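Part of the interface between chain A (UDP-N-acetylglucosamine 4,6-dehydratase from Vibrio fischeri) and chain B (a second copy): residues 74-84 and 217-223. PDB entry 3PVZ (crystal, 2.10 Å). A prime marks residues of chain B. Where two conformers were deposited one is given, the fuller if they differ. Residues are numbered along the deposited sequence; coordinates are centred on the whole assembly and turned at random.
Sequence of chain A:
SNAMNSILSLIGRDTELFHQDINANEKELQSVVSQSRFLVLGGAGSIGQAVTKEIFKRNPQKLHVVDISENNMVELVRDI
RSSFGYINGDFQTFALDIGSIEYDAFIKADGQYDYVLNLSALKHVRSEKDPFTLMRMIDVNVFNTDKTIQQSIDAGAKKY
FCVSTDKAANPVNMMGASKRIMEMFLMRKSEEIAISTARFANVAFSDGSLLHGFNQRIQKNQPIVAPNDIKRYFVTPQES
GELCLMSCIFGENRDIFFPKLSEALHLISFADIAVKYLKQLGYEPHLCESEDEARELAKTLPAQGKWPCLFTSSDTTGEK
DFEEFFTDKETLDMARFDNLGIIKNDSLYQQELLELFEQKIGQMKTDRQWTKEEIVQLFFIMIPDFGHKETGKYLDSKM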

ATOM      1  N   VAL A  74       1.675   6.400  -9.765  1.00 37.11           N
ATOM      2  CA  VAL A  74       1.248   7.529 -10.572  1.00 37.61           C
ATOM      3  C   VAL A  74       1.804   8.817  -9.987  1.00 36.91           C
ATOM      4  O   VAL A  74       2.332   9.667 -10.722  1.00 37.49           O
ATOM      5  N   GLU A  75       1.738   8.964  -8.671  1.00 35.35           N
ATOM      6  CA  GLU A  75       2.354  10.109  -8.041  1.00 35.93           C
ATOM      7  C   GLU A  75       3.897  10.220  -8.262  1.00 34.97           C
ATOM      8  O   GLU A  75       4.440  11.317  -8.508  1.00 35.11           O
ATOM      9  N   LEU A  76       4.601   9.097  -8.211  1.00 32.84           N
ATOM     10  CA  LEU A  76       6.040   9.103  -8.414  1.00 32.52           C
ATOM     11  C   LEU A  76       6.374   9.589  -9.811  1.00 33.71           C
ATOM     12  O   LEU A  76       7.292  10.405 -10.014  1.00 34.46           O
ATOM     13  N   VAL A  77       5.683   9.045 -10.791  1.00 34.99           N
ATOM     14  CA  VAL A  77       5.907   9.482 -12.180  1.00 36.97           C
ATOM     15  C   VAL A  77       5.556  10.988 -12.382  1.00 38.66           C
ATOM     16  O   VAL A  77       6.346  11.716 -12.957  1.00 37.88           O
ATOM     17  N   ARG A  78       4.416  11.461 -11.870  1.00 41.43           N
ATOM     18  CA  ARG A  78       4.067  12.887 -12.003  0.60 42.99           C
ATOM     19  C   ARG A  78       5.122  13.795 -11.366  1.00 43.16           C
ATOM     20  O   ARG A  78       5.546  14.746 -11.960  1.00 44.58           O
ATOM     21  N   ASP A  79       5.556  13.480 -10.172  1.00 44.02           N
ATOM     22  CA  ASP A  79       6.652  14.174  -9.526  1.00 44.98           C
ATOM     23  C   ASP A  79       7.958  14.148 -10.377  1.00 43.94           C
ATOM     24  O   ASP A  79       8.678  15.152 -10.519  1.00 43.12           O
ATOM     25  N   ILE A  80       8.296  12.986 -10.912  1.00 42.89           N
ATOM     26  CA  ILE A  80       9.497  12.875 -11.729  1.00 41.95           C
ATOM     27  C   ILE A  80       9.331  13.725 -12.992  1.00 42.61           C
ATOM     28  O   ILE A  80      10.257  14.407 -13.401  1.00 41.97           O
ATOM     29  N   ARG A  81       8.158  13.679 -13.610  1.00 43.98           N
ATOM     30  CA  ARG A  81       7.945  14.454 -14.834  1.00 45.92           C
ATOM     31  C   ARG A  81       8.116  15.942 -14.576  1.00 46.56           C
ATOM     32  O   ARG A  81       8.766  16.621 -15.349  1.00 46.89           O
ATOM     33  N   SER A  82       7.580  16.452 -13.483  1.00 47.43           N
ATOM     34  CA  SER A  82       7.664  17.892 -13.267  1.00 49.52           C
ATOM     35  C   SER A  82       9.006  18.334 -12.681  1.00 48.60           C
ATOM     36  O   SER A  82       9.484  19.410 -12.977  1.00 49.19           O
ATOM     37  N   SER A  83       9.633  17.491 -11.882  1.00 47.67           N
ATOM     38  CA  SER A  83      10.960  17.802 -11.374  1.00 47.30           C
ATOM     39  C   SER A  83      12.055  17.676 -12.430  1.00 45.77           C
ATOM     40  O   SER A  83      12.909  18.543 -12.504  1.00 45.21           O
ATOM     41  N   PHE A  84      12.050  16.586 -13.211  1.00 44.06           N
ATOM     42  CA  PHE A  84      13.223  16.235 -14.024  1.00 42.53           C
ATOM     43  C   PHE A  84      12.943  16.077 -15.480  1.00 41.76           C
ATOM     44  O   PHE A  84      13.841  16.202 -16.298  1.00 42.19           O
TER
ATOM     45  N   ARG B 217       0.951  17.933  -5.171  1.00 88.52           N
ATOM     46  CA  ARG B 217       1.426  19.081  -5.968  1.00 91.24           C
ATOM     47  C   ARG B 217       1.653  20.352  -5.152  1.00 93.75           C
ATOM     48  O   ARG B 217       2.657  21.028  -5.370  1.00 95.08           O
ATOM     49  N   ILE B 218       0.728  20.689  -4.247  1.00 94.74           N
ATOM     50  CA  ILE B 218       0.900  21.864  -3.361  1.00 97.54           C
ATOM     51  C   ILE B 218       1.896  21.562  -2.238  1.00 96.82           C
ATOM     52  O   ILE B 218       2.698  22.433  -1.860  1.00 98.68           O
ATOM     53  N   GLN B 219       1.830  20.339  -1.704  1.00 94.23           N
ATOM     54  CA  GLN B 219       2.827  19.864  -0.745  1.00 93.36           C
ATOM     55  C   GLN B 219       4.231  20.033  -1.321  1.00 93.30           C
ATOM     56  O   GLN B 219       5.117  20.593  -0.666  1.00 94.73           O
ATOM     57  N   LYS B 220       4.405  19.604  -2.570  1.00 91.69           N
ATOM     58  CA  LYS B 220       5.705  19.654  -3.240  1.00 91.33           C
ATOM     59  C   LYS B 220       5.919  20.905  -4.131  1.00 93.72           C
ATOM     60  O   LYS B 220       6.724  20.858  -5.057  1.00 93.36           O
ATOM     61  N   ASN B 221       5.228  22.012  -3.843  1.00 96.01           N
ATOM     62  CA  ASN B 221       5.263  23.237  -4.685  1.00 98.96           C
ATOM     63  C   ASN B 221       5.505  22.964  -6.172  1.00 98.48           C
ATOM     64  O   ASN B 221       6.461  23.463  -6.781  1.00 99.47           O
ATOM     65  N   GLN B 222       4.622  22.146  -6.733  1.00 96.94           N
ATOM     66  CA  GLN B 222       4.608  21.864  -8.158  1.00 96.83           C
ATOM     67  C   GLN B 222       3.345  22.484  -8.760  1.00 99.04           C
ATOM     68  O   GLN B 222       2.317  22.570  -8.080  1.00 99.36           O
ATOM     69  N   PRO B 223       3.418  22.924 -10.033  1.00101.16           N
ATOM     70  CA  PRO B 223       2.229  23.418 -10.752  1.00103.05           C
ATOM     71  C   PRO B 223       1.051  22.427 -10.754  1.00101.30           C
ATOM     72  O   PRO B 223       1.253  21.219 -10.576  1.00 98.23           O
TER

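What holds the Arg217′ side chain, which loses more surface here than any other residue, against the helix of chain A? Its CA-to-CB bond points sideways, but a bent conformation (chi1 m, chi2 m, chi3 p) brings the guanidinium close to the helix. There it meets the carboxylate of Glu75 with two nitrogens: NH1 donates to Glu75 OE1 at 2.7 Å, nearly straight, and NH2 donates to Glu75 OE2 at 2.9 Å with a more bent geometry. The acid lies at the edge of the guanidinium, near its plane, where the N-H groups point. Over one face sits aliphatic carbon instead, with Arg78 CB 4.0 Å from Arg217′ NH1; the end of the Arg78 side chain leads away from the contact.

How does Glu75 serve two basic residues at once? It also leaves its backbone sideways to the loop, and chi1 t with chi2 p carries the carboxylate nearer. While OE1 takes Arg217′, OE2 is shared, accepting from Arg217′ NH2 and also from Lys220′, whose NZ stands 2.6 Å from Glu75 OE2 in a second salt bridge. Lys220′ lies in the type I turn from Ile218′ to Asn221′ and points toward the helix; its chain is extended through chi2 and chi3, both t, and then turns at chi4 (p). On the way its CE passes 3.5 Å from Asp79 OD2, an oxygen already hydrogen-bonded elsewhere in the structure.

Why does Gln222′ matter to a contact dominated by charge? It points toward the helix with chi1 m and chi2 t, and its amide uses both ends. Gln222′ NE2 donates to Asp79 OD1 at 2.6 Å, across the interface, whereas Gln222′ OE1 accepts from both NE and NH2 of Arg217′, each at 2.6 Å, within its own chain. The glutamine thus links Arg217′ to Asp79, which reaches it through a t rotamer one helical turn beyond Glu75. Asp79 itself makes no salt bridge with the arginine: its OD1 remains 4.4 Å from Arg217′ NH2.

What do the two serines near the end of the helix contribute? Ser82 points toward the loop in a p rotamer and packs against the glutamine amide, with its OG 3.2 Å from Gln222′ CD. That hydroxyl donates to Arg78 O, back along its own helix. Ser83, in an m rotamer, likewise donates from OG to Asp79 O and touches the loop more lightly.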

ATOM      1  CB  VAL A  74      -0.330   7.602 -10.726  1.00 39.62           C
ATOM      2  CG1 VAL A  74      -0.742   8.915 -11.362  1.00 41.73           C
ATOM      3  CG2 VAL A  74      -0.850   6.453 -11.547  1.00 40.61           C
ATOM      4  CB  GLU A  75       1.995  10.091  -6.542  1.00 36.95           C
ATOM      5  CG  GLU A  75       2.684  11.097  -5.707  1.00 42.33           C
ATOM      6  CD  GLU A  75       2.408  12.542  -6.138  1.00 49.40           C
ATOM      7  OE1 GLU A  75       1.500  12.762  -6.978  1.00 51.79           O
ATOM      8  OE2 GLU A  75       3.118  13.448  -5.624  1.00 54.45           O
ATOM      9  CB  LEU A  76       6.587   7.663  -8.235  1.00 31.53           C
ATOM     10  CG  LEU A  76       8.038   7.466  -8.663  1.00 31.44           C
ATOM     11  CD1 LEU A  76       8.929   8.422  -7.901  1.00 27.38           C
ATOM     12  CD2 LEU A  76       8.532   5.991  -8.504  1.00 31.62           C
ATOM     13  CB  VAL A  77       5.117   8.638 -13.155  1.00 36.81           C
ATOM     14  CG1 VAL A  77       5.447   9.016 -14.595  1.00 38.23           C
ATOM     15  CG2 VAL A  77       5.387   7.163 -12.919  1.00 37.24           C
ATOM     16  CB  ARG A  78       2.659  13.158 -11.465  0.60 44.21           C
ATOM     17  CG  ARG A  78       1.587  12.483 -12.345  0.60 47.17           C
ATOM     18  CD  ARG A  78       0.112  12.871 -12.019  0.60 50.74           C
ATOM     19  NE  ARG A  78      -0.822  11.942 -12.678  0.60 53.15           N
ATOM     20  CZ  ARG A  78      -1.115  11.928 -13.986  0.60 55.52           C
ATOM     21  NH1 ARG A  78      -0.593  12.817 -14.832  0.60 56.68           N
ATOM     22  NH2 ARG A  78      -1.968  11.022 -14.455  0.60 55.80           N
ATOM     23  CB  ASP A  79       6.886  13.440  -8.198  1.00 45.96           C
ATOM     24  CG  ASP A  79       7.730  14.202  -7.235  1.00 49.98           C
ATOM     25  OD1 ASP A  79       8.185  15.330  -7.563  1.00 54.98           O
ATOM     26  OD2 ASP A  79       7.942  13.657  -6.127  1.00 55.66           O
ATOM     27  CB  ILE A  80       9.794  11.422 -12.129  1.00 40.58           C
ATOM     28  CG1 ILE A  80      10.497  10.722 -10.969  1.00 38.93           C
ATOM     29  CG2 ILE A  80      10.663  11.371 -13.398  1.00 39.15           C
ATOM     30  CD1 ILE A  80      10.566   9.234 -11.106  1.00 33.69           C
ATOM     31  CB  ARG A  81       6.582  14.189 -15.484  1.00 46.39           C
ATOM     32  CG  ARG A  81       6.294  12.689 -15.808  1.00 49.18           C
ATOM     33  CD  ARG A  81       6.815  12.130 -17.148  1.00 51.70           C
ATOM     34  NE  ARG A  81       8.249  11.819 -17.143  1.00 54.09           N
ATOM     35  CZ  ARG A  81       8.812  10.630 -17.402  1.00 54.01           C
ATOM     36  NH1 ARG A  81      10.142  10.531 -17.365  1.00 51.86           N
ATOM     37  NH2 ARG A  81       8.090   9.553 -17.715  1.00 54.28           N
ATOM     38  CB  SER A  82       6.480  18.407 -12.445  1.00 50.52           C
ATOM     39  OG  SER A  82       6.288  17.669 -11.257  1.00 53.36           O
ATOM     40  CB  SER A  83      11.321  16.903 -10.198  1.00 47.22           C
ATOM     41  OG  SER A  83      10.458  17.161  -9.110  1.00 49.58           O
ATOM     42  CB  PHE A  84      13.863  14.955 -13.497  1.00 41.95           C
ATOM     43  CG  PHE A  84      14.066  14.943 -11.999  1.00 41.95           C
ATOM     44  CD1 PHE A  84      14.697  15.994 -11.363  1.00 41.66           C
ATOM     45  CD2 PHE A  84      13.677  13.833 -11.243  1.00 42.27           C
ATOM     46  CE1 PHE A  84      14.901  15.978  -9.977  1.00 43.65           C
ATOM     47  CE2 PHE A  84      13.874  13.793  -9.849  1.00 41.96           C
ATOM     48  CZ  PHE A  84      14.472  14.847  -9.214  1.00 43.74           C
TER
ATOM     49  CB  ARG B 217       0.486  19.400  -7.147  1.00 92.11           C
ATOM     50  CG  ARG B 217       0.291  18.247  -8.140  1.00 90.65           C
ATOM     51  CD  ARG B 217       1.511  18.005  -9.060  1.00 90.15           C
ATOM     52  NE  ARG B 217       2.636  17.294  -8.441  1.00 88.62           N
ATOM     53  CZ  ARG B 217       2.647  16.011  -8.063  1.00 87.30           C
ATOM     54  NH1 ARG B 217       1.580  15.230  -8.186  1.00 85.93           N
ATOM     55  NH2 ARG B 217       3.753  15.496  -7.533  1.00 86.75           N
ATOM     56  CB  ILE B 218      -0.447  22.367  -2.734  1.00 99.18           C
ATOM     57  CG1 ILE B 218      -1.433  22.778  -3.831  1.00100.62           C
ATOM     58  CG2 ILE B 218      -0.211  23.574  -1.792  1.00100.92           C
ATOM     59  CD1 ILE B 218      -1.022  24.044  -4.583  1.00103.48           C
ATOM     60  CB  GLN B 219       2.589  18.396  -0.379  1.00 90.68           C
ATOM     61  CG  GLN B 219       1.624  18.196   0.792  1.00 91.55           C
ATOM     62  CD  GLN B 219       2.014  17.010   1.652  1.00 90.11           C
ATOM     63  OE1 GLN B 219       1.505  15.904   1.465  1.00 88.77           O
ATOM     64  NE2 GLN B 219       2.947  17.228   2.579  1.00 90.16           N
ATOM     65  CB  LYS B 220       5.876  18.390  -4.086  1.00 88.69           C
ATOM     66  CG  LYS B 220       5.464  17.093  -3.394  1.00 85.97           C
ATOM     67  CD  LYS B 220       5.654  15.913  -4.342  1.00 83.47           C
ATOM     68  CE  LYS B 220       5.622  14.565  -3.628  1.00 80.73           C
ATOM     69  NZ  LYS B 220       4.240  14.104  -3.357  1.00 78.79           N
ATOM     70  CB  ASN B 221       6.264  24.273  -4.149  1.00101.35           C
ATOM     71  CG  ASN B 221       5.896  24.760  -2.763  1.00102.86           C
ATOM     72  OD1 ASN B 221       5.739  23.958  -1.841  1.00101.72           O
ATOM     73  ND2 ASN B 221       5.734  26.072  -2.607  1.00105.09           N
ATOM     74  CB  GLN B 222       4.660  20.347  -8.402  1.00 93.02           C
ATOM     75  CG  GLN B 222       6.091  19.786  -8.381  1.00 90.98           C
ATOM     76  CD  GLN B 222       6.173  18.270  -8.145  1.00 86.56           C
ATOM     77  OE1 GLN B 222       5.169  17.559  -8.173  1.00 82.93           O
ATOM     78  NE2 GLN B 222       7.381  17.782  -7.924  1.00 84.28           N
ATOM     79  CB  PRO B 223       2.739  23.601 -12.188  1.00103.83           C
ATOM     80  CG  PRO B 223       4.215  23.785 -12.061  1.00104.16           C
ATOM     81  CD  PRO B 223       4.642  23.005 -10.857  1.00101.55           C
TER